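Local atomic coordinates of synaptotagmin-1 (PDB entry 7AS6), a protein that binds lipids, probably with calcium, through C2 domains such as this C2A domain, and helps to maintain plasma membrane integrity during freezing and osmotic stress in Arabidopsis. Residues I9-V14 / N59-F64; K106-E111 / L132-L137. All blocks are in the same frame, centred on the assembly; numbering follows the deposited sequence.

Contact 1 of 2, residues I9-V14 / N59-F64; sequences IVHVKV and NEEFKF. With EDO (1,2-ethanediol), chain H.
Val-10, Val-12 and Val-14 pair with Phe-64, Phe-62 and Glu-60 where strands 8-18 and 57-66 run antiparallel in one sheet of the C2 beta sandwich. Strand 57-66 is an outer strand of this four-stranded sheet. Six backbone hydrogen bonds join these three pairs. The two of Val-12 and Phe-62 are short: Val-12 N to Phe-62 O is 2.7 Å and nearly straight at 176°. At one end Asn-59 and Glu-60 both face Val-14, which makes a G1 beta bulge. The valines and phenylalanines point to the inner face. CG2 of Val-12 meets the edge of the Phe-64 ring, 3.9 Å from CD1. CG2 of Val-14 comes to the edge of the Phe-62 ring in the same way, 3.9 Å from CE2. Ile-35 of the other sheet touches the side chains of Val-14, Phe-62 and Phe-64. The opposite face carries His-11, Lys-13, Glu-61 and Lys-63. His-11 and Lys-63 lie side by side: chi1 of Lys-63 (-73°) sets CG anti to its carbonyl carbon, 3.3 Å from ND1 of His-11. CG of Lys-13 packs on CG of Glu-61 at 3.8 Å. The Glu-61 side chain lies about 3 Å from a bound nickel ion. An ethanediol, probably from the crystallisation liquor, is hydrogen-bonded through O2 to Glu-60 OE1 and through O1 to Glu-61 O; Glu-60 OE2 is hydrogen-bonded to OG1 of Thr-48. The two faces thus differ in chemistry: one is apolar at its valines and phenylalanines but carries the acidic Glu-60 beside the bulge, while the other is polar and mixed in charge.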
loop_
_atom_site.group_PDB
_atom_site.type_symbol
_atom_site.label_atom_id
_atom_site.label_comp_id
_atom_site.label_asym_id
_atom_site.label_seq_id
_atom_site.Cartn_x
_atom_site.Cartn_y
_atom_site.Cartn_z
ATOM N N ILE A 9 -10.346 6.242 -12.289
ATOM C CA ILE A 9 -10.132 6.121 -10.856
ATOM C C ILE A 9 -9.700 4.694 -10.568
ATOM O O ILE A 9 -10.309 3.741 -11.065
ATOM C CB ILE A 9 -11.400 6.487 -10.066
ATOM C CG1 ILE A 9 -11.745 7.959 -10.292
ATOM C CG2 ILE A 9 -11.203 6.214 -8.587
ATOM C CD1 ILE A 9 -13.105 8.338 -9.771
ATOM N N VAL A 10 -8.634 4.540 -9.793
ATOM C CA VAL A 10 -8.169 3.225 -9.378
ATOM C C VAL A 10 -8.586 3.004 -7.930
ATOM O O VAL A 10 -8.374 3.869 -7.070
ATOM C CB VAL A 10 -6.653 3.074 -9.580
ATOM C CG1 VAL A 10 -5.887 4.159 -8.843
ATOM C CG2 VAL A 10 -6.207 1.699 -9.147
ATOM N N HIS A 11 -9.223 1.867 -7.671
ATOM C CA HIS A 11 -9.614 1.467 -6.326
ATOM C C HIS A 11 -8.547 0.520 -5.802
ATOM O O HIS A 11 -8.289 -0.521 -6.415
ATOM C CB HIS A 11 -10.990 0.798 -6.323
ATOM C CG HIS A 11 -12.097 1.687 -6.806
ATOM N ND1 HIS A 11 -12.945 2.358 -5.950
ATOM C CD2 HIS A 11 -12.494 2.019 -8.059
ATOM C CE1 HIS A 11 -13.816 3.061 -6.653
ATOM N NE2 HIS A 11 -13.559 2.877 -7.935
ATOM N N VAL A 12 -7.902 0.911 -4.697
ATOM C CA VAL A 12 -6.783 0.189 -4.091
ATOM C C VAL A 12 -7.266 -0.389 -2.774
ATOM O O VAL A 12 -7.671 0.350 -1.869
ATOM C CB VAL A 12 -5.569 1.099 -3.845
ATOM C CG1 VAL A 12 -4.400 0.273 -3.316
ATOM C CG2 VAL A 12 -5.181 1.832 -5.106
ATOM N N LYS A 13 -7.236 -1.696 -2.661
ATOM C CA LYS A 13 -7.601 -2.342 -1.419
ATOM C C LYS A 13 -6.313 -2.846 -0.799
ATOM O O LYS A 13 -5.539 -3.549 -1.460
ATOM C CB LYS A 13 -8.593 -3.485 -1.645
ATOM C CG LYS A 13 -9.208 -4.015 -0.342
ATOM C CD LYS A 13 -10.109 -5.215 -0.599
ATOM C CE LYS A 13 -11.370 -5.164 0.244
ATOM N NZ LYS A 13 -12.343 -6.200 -0.226
ATOM N N VAL A 14 -6.056 -2.447 0.443
ATOM C CA VAL A 14 -4.994 -3.056 1.230
ATOM C C VAL A 14 -5.615 -4.220 1.988
ATOM O O VAL A 14 -6.413 -4.027 2.913
ATOM C CB VAL A 14 -4.331 -2.054 2.184
ATOM C CG1 VAL A 14 -3.242 -2.760 3.000
ATOM C CG2 VAL A 14 -3.733 -0.903 1.388
ATOM N N ASN A 59 -8.186 -4.982 4.814
ATOM C CA ASN A 59 -9.264 -4.908 3.826
ATOM C C ASN A 59 -9.807 -3.495 3.717
ATOM O O ASN A 59 -11.015 -3.259 3.704
ATOM C CB ASN A 59 -10.374 -5.885 4.150
ATOM C CG ASN A 59 -9.961 -7.280 3.869
ATOM O OD1 ASN A 59 -9.376 -7.555 2.822
ATOM N ND2 ASN A 59 -10.183 -8.164 4.822
ATOM N N GLU A 60 -8.893 -2.545 3.647
ATOM C CA GLU A 60 -9.247 -1.140 3.659
ATOM C C GLU A 60 -9.060 -0.590 2.260
ATOM O O GLU A 60 -8.110 -0.954 1.551
ATOM C CB GLU A 60 -8.393 -0.401 4.703
ATOM C CG GLU A 60 -9.013 -0.513 6.099
ATOM C CD GLU A 60 -8.125 0.050 7.227
ATOM O OE1 GLU A 60 -7.432 1.070 7.001
ATOM O OE2 GLU A 60 -8.146 -0.522 8.349
ATOM N N GLU A 61 -9.980 0.262 1.846
ATOM C CA GLU A 61 -10.087 0.634 0.448
ATOM C C GLU A 61 -9.796 2.114 0.278
ATOM O O GLU A 61 -10.266 2.938 1.064
ATOM C CB GLU A 61 -11.486 0.314 -0.099
ATOM C CG GLU A 61 -11.574 -1.019 -0.815
ATOM C CD GLU A 61 -12.308 -0.908 -2.150
ATOM O OE1 GLU A 61 -13.282 -0.117 -2.223
ATOM O OE2 GLU A 61 -11.903 -1.596 -3.127
ATOM N N PHE A 62 -9.045 2.441 -0.769
ATOM C CA PHE A 62 -8.681 3.809 -1.113
ATOM C C PHE A 62 -8.921 4.053 -2.603
ATOM O O PHE A 62 -8.798 3.132 -3.412
ATOM C CB PHE A 62 -7.228 4.063 -0.783
ATOM C CG PHE A 62 -6.868 3.684 0.615
ATOM C CD1 PHE A 62 -7.046 4.581 1.638
ATOM C CD2 PHE A 62 -6.390 2.418 0.901
ATOM C CE1 PHE A 62 -6.732 4.243 2.933
ATOM C CE2 PHE A 62 -6.084 2.066 2.176
ATOM C CZ PHE A 62 -6.259 2.984 3.207
ATOM N N LYS A 63 -9.233 5.303 -2.966
ATOM C CA LYS A 63 -9.418 5.708 -4.360
ATOM C C LYS A 63 -8.417 6.795 -4.745
ATOM O O LYS A 63 -8.205 7.751 -3.988
ATOM C CB LYS A 63 -10.833 6.240 -4.607
ATOM C CG LYS A 63 -11.934 5.200 -4.618
ATOM C CD LYS A 63 -13.257 5.801 -4.121
ATOM C CE LYS A 63 -13.455 7.232 -4.620
ATOM N NZ LYS A 63 -14.306 8.036 -3.690
ATOM N N PHE A 64 -7.821 6.656 -5.931
ATOM C CA PHE A 64 -6.926 7.655 -6.507
ATOM C C PHE A 64 -7.392 8.028 -7.909
ATOM O O PHE A 64 -7.812 7.156 -8.679
ATOM C CB PHE A 64 -5.497 7.144 -6.598
ATOM C CG PHE A 64 -4.852 6.895 -5.264
ATOM C CD1 PHE A 64 -4.973 5.662 -4.634
ATOM C CD2 PHE A 64 -4.112 7.892 -4.643
ATOM C CE1 PHE A 64 -4.367 5.431 -3.394
ATOM C CE2 PHE A 64 -3.499 7.668 -3.405
ATOM C CZ PHE A 64 -3.628 6.440 -2.788
HETATM C C1 EDO H . -9.866 4.487 4.554
HETATM O O1 EDO H . -10.933 4.173 3.651
HETATM C C2 EDO H . -9.271 3.183 5.079
HETATM O O2 EDO H . -8.387 3.454 6.185
#

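Contact 2 of 2, residues K106-E111 / L132-L137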
loop_
_atom_site.group_PDB
_atom_site.type_symbol
_atom_site.label_atom_id
_atom_site.label_comp_id
_atom_site.label_asym_id
_atom_site.label_seq_id
_atom_site.Cartn_x
_atom_site.Cartn_y
_atom_site.Cartn_z
ATOM N N LYS A 106 -7.880 -7.239 -9.545
ATOM C CA LYS A 106 -6.615 -7.928 -9.752
ATOM C C LYS A 106 -5.800 -7.833 -8.470
ATOM O O LYS A 106 -5.527 -6.731 -7.983
ATOM C CB LYS A 106 -5.850 -7.347 -10.942
ATOM C CG LYS A 106 -4.623 -8.170 -11.352
ATOM C CD LYS A 106 -4.174 -7.853 -12.782
ATOM C CE LYS A 106 -2.801 -8.452 -13.081
ATOM N NZ LYS A 106 -2.170 -7.880 -14.312
ATOM N N ALA A 107 -5.420 -8.986 -7.932
ATOM C CA ALA A 107 -4.706 -9.077 -6.674
ATOM C C ALA A 107 -3.216 -9.210 -6.940
ATOM O O ALA A 107 -2.807 -9.846 -7.913
ATOM C CB ALA A 107 -5.203 -10.272 -5.863
ATOM N N PHE A 108 -2.409 -8.593 -6.072
ATOM C CA PHE A 108 -0.957 -8.630 -6.166
ATOM C C PHE A 108 -0.381 -8.945 -4.798
ATOM O O PHE A 108 -0.932 -8.543 -3.770
ATOM C CB PHE A 108 -0.370 -7.289 -6.654
ATOM C CG PHE A 108 -0.955 -6.800 -7.948
ATOM C CD1 PHE A 108 -0.365 -7.128 -9.161
ATOM C CD2 PHE A 108 -2.095 -6.012 -7.956
ATOM C CE1 PHE A 108 -0.907 -6.683 -10.363
ATOM C CE2 PHE A 108 -2.642 -5.558 -9.156
ATOM C CZ PHE A 108 -2.047 -5.897 -10.358
ATOM N N THR A 109 0.743 -9.654 -4.791
ATOM C CA THR A 109 1.525 -9.864 -3.574
ATOM C C THR A 109 2.876 -9.185 -3.747
ATOM O O THR A 109 3.675 -9.595 -4.596
ATOM C CB THR A 109 1.705 -11.349 -3.285
ATOM O OG1 THR A 109 0.416 -11.957 -3.126
ATOM C CG2 THR A 109 2.520 -11.528 -2.012
ATOM N N LEU A 110 3.133 -8.155 -2.946
ATOM C CA LEU A 110 4.380 -7.409 -3.001
ATOM C C LEU A 110 5.254 -7.824 -1.831
ATOM O O LEU A 110 4.820 -7.774 -0.675
ATOM C CB LEU A 110 4.124 -5.901 -2.951
ATOM C CG LEU A 110 3.024 -5.436 -3.904
ATOM C CD1 LEU A 110 2.704 -3.954 -3.727
ATOM C CD2 LEU A 110 3.448 -5.731 -5.328
ATOM N N GLU A 111 6.473 -8.247 -2.125
ATOM C CA GLU A 111 7.414 -8.521 -1.051
ATOM C C GLU A 111 7.943 -7.194 -0.534
ATOM O O GLU A 111 8.275 -6.303 -1.320
ATOM C CB GLU A 111 8.543 -9.432 -1.535
ATOM C CG GLU A 111 8.041 -10.845 -1.869
ATOM C CD GLU A 111 9.147 -11.893 -1.947
ATOM O OE1 GLU A 111 10.327 -11.542 -1.712
ATOM O OE2 GLU A 111 8.831 -13.070 -2.243
ATOM N N LEU A 132 3.069 -7.974 1.481
ATOM C CA LEU A 132 1.842 -7.192 1.502
ATOM C C LEU A 132 0.957 -7.655 0.358
ATOM O O LEU A 132 1.439 -7.815 -0.766
ATOM C CB LEU A 132 2.130 -5.704 1.353
ATOM C CG LEU A 132 0.927 -4.784 1.523
ATOM C CD1 LEU A 132 0.397 -4.849 2.942
ATOM C CD2 LEU A 132 1.261 -3.345 1.135
ATOM N N GLU A 133 -0.327 -7.881 0.642
ATOM C CA GLU A 133 -1.300 -8.291 -0.376
ATOM C C GLU A 133 -2.301 -7.170 -0.608
ATOM O O GLU A 133 -2.901 -6.658 0.347
ATOM C CB GLU A 133 -2.019 -9.579 0.027
ATOM C CG GLU A 133 -1.029 -10.716 0.279
ATOM C CD GLU A 133 -1.677 -12.079 0.407
ATOM O OE1 GLU A 133 -2.925 -12.153 0.401
ATOM O OE2 GLU A 133 -0.929 -13.085 0.500
ATOM N N VAL A 134 -2.451 -6.765 -1.872
ATOM C CA VAL A 134 -3.299 -5.642 -2.250
ATOM C C VAL A 134 -4.121 -6.034 -3.478
ATOM O O VAL A 134 -3.854 -7.041 -4.138
ATOM C CB VAL A 134 -2.485 -4.364 -2.545
ATOM C CG1 VAL A 134 -1.480 -4.072 -1.431
ATOM C CG2 VAL A 134 -1.770 -4.501 -3.860
ATOM N N GLU A 135 -5.129 -5.218 -3.787
ATOM C CA GLU A 135 -5.944 -5.378 -4.990
ATOM C C GLU A 135 -6.128 -4.032 -5.659
ATOM O O GLU A 135 -6.187 -2.994 -4.994
ATOM C CB GLU A 135 -7.343 -5.912 -4.717
ATOM C CG GLU A 135 -7.450 -7.342 -4.276
ATOM C CD GLU A 135 -8.903 -7.703 -4.030
ATOM O OE1 GLU A 135 -9.780 -7.005 -4.606
ATOM O OE2 GLU A 135 -9.164 -8.650 -3.244
ATOM N N LEU A 136 -6.247 -4.059 -6.973
ATOM C CA LEU A 136 -6.528 -2.860 -7.739
ATOM C C LEU A 136 -7.752 -3.107 -8.596
ATOM O O LEU A 136 -7.906 -4.187 -9.174
ATOM C CB LEU A 136 -5.348 -2.469 -8.626
ATOM C CG LEU A 136 -3.970 -2.290 -8.000
ATOM C CD1 LEU A 136 -3.008 -1.807 -9.067
ATOM C CD2 LEU A 136 -4.001 -1.327 -6.825
ATOM N N LEU A 137 -8.632 -2.111 -8.661
ATOM C CA LEU A 137 -9.756 -2.112 -9.592
ATOM C C LEU A 137 -9.747 -0.777 -10.320
ATOM O O LEU A 137 -9.961 0.270 -9.702
ATOM C CB LEU A 137 -11.088 -2.342 -8.878
ATOM C CG LEU A 137 -12.314 -2.178 -9.782
ATOM C CD1 LEU A 137 -12.294 -3.204 -10.907
ATOM C CD2 LEU A 137 -13.604 -2.273 -8.985
#
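Strands 106-111 and 131-140 pair antiparallel, with six backbone hydrogen bonds that link Lys-106 to Leu-136, Phe-108 to Val-134 and Leu-110 to Leu-132. The axes of the two short segments make an angle of 151° and come within 4.7 Å. Between these pairs lie the non-hydrogen-bonded pairs Ala-107 with Glu-135 and Thr-109 with Glu-133. There the CA atoms come closer, 4.2 Å from Ala-107 to Glu-135. CA-H groups also meet carbonyl oxygens, as with CA of Glu-135 at 3.3 Å from O of Lys-106.

Phe-108 makes the main side-chain contact. Its CG is anti to the carbonyl carbon and beside the backbone N (chi1 -54°), which starts the ring off toward Leu-136. The ring reaches diagonally past Val-134, and the side chains of Phe-108 and Leu-136 cross at about a right angle. CE2 of Phe-108 lies 3.7 Å from CG of Leu-136 and also touches CD1. CB of Phe-108 is 4.2 Å from CG2 of Val-134. This face turns to the second sheet of the C2 beta sandwich. Leu-95 of strand 88-96 touches Phe-108, Val-134 and Leu-136. Phe-76 of strand 73-80 packs on Leu-110, Leu-132 and Val-134. The interior here is therefore built from aliphatic branches and aromatic rings of both sheets.

The other face carries shorter or charged side chains. Thr-109 and Glu-133 lie side by side and point the same way, with OG1 of Thr-109 3.9 Å from CG of Glu-133. OE1 of Glu-133 forms a salt bridge with NE of Arg-16, on strand 8-18. CB of Ala-107 rests on CG of Glu-135 at 4.0 Å. Lys-106 starts on the inner face, but its extended chain leads away from Leu-136 and NZ is hydrogen-bonded to O of Glu-99.

Contacts 1 and 2 lie in the same four-stranded antiparallel sheet, with centres about 11 Å apart. The strand order is 57-66, 8-18, 131-140, 106-111, so each contact joins an outer strand to an inner one. The two inner strands meet directly: His-11 N is 2.7 Å from Leu-137 O, a probable hydrogen bond, and Val-12 packs on Leu-136 on the interior side. Along the chain the contacts come in series, since contact 1 closes before contact 2 opens. The last strand, 131-140, thus pairs with the first, 8-18, mid-sheet. With that pairing between them, the two contacts make up one sheet of the C2A sandwich, away from the cadmium-binding residues.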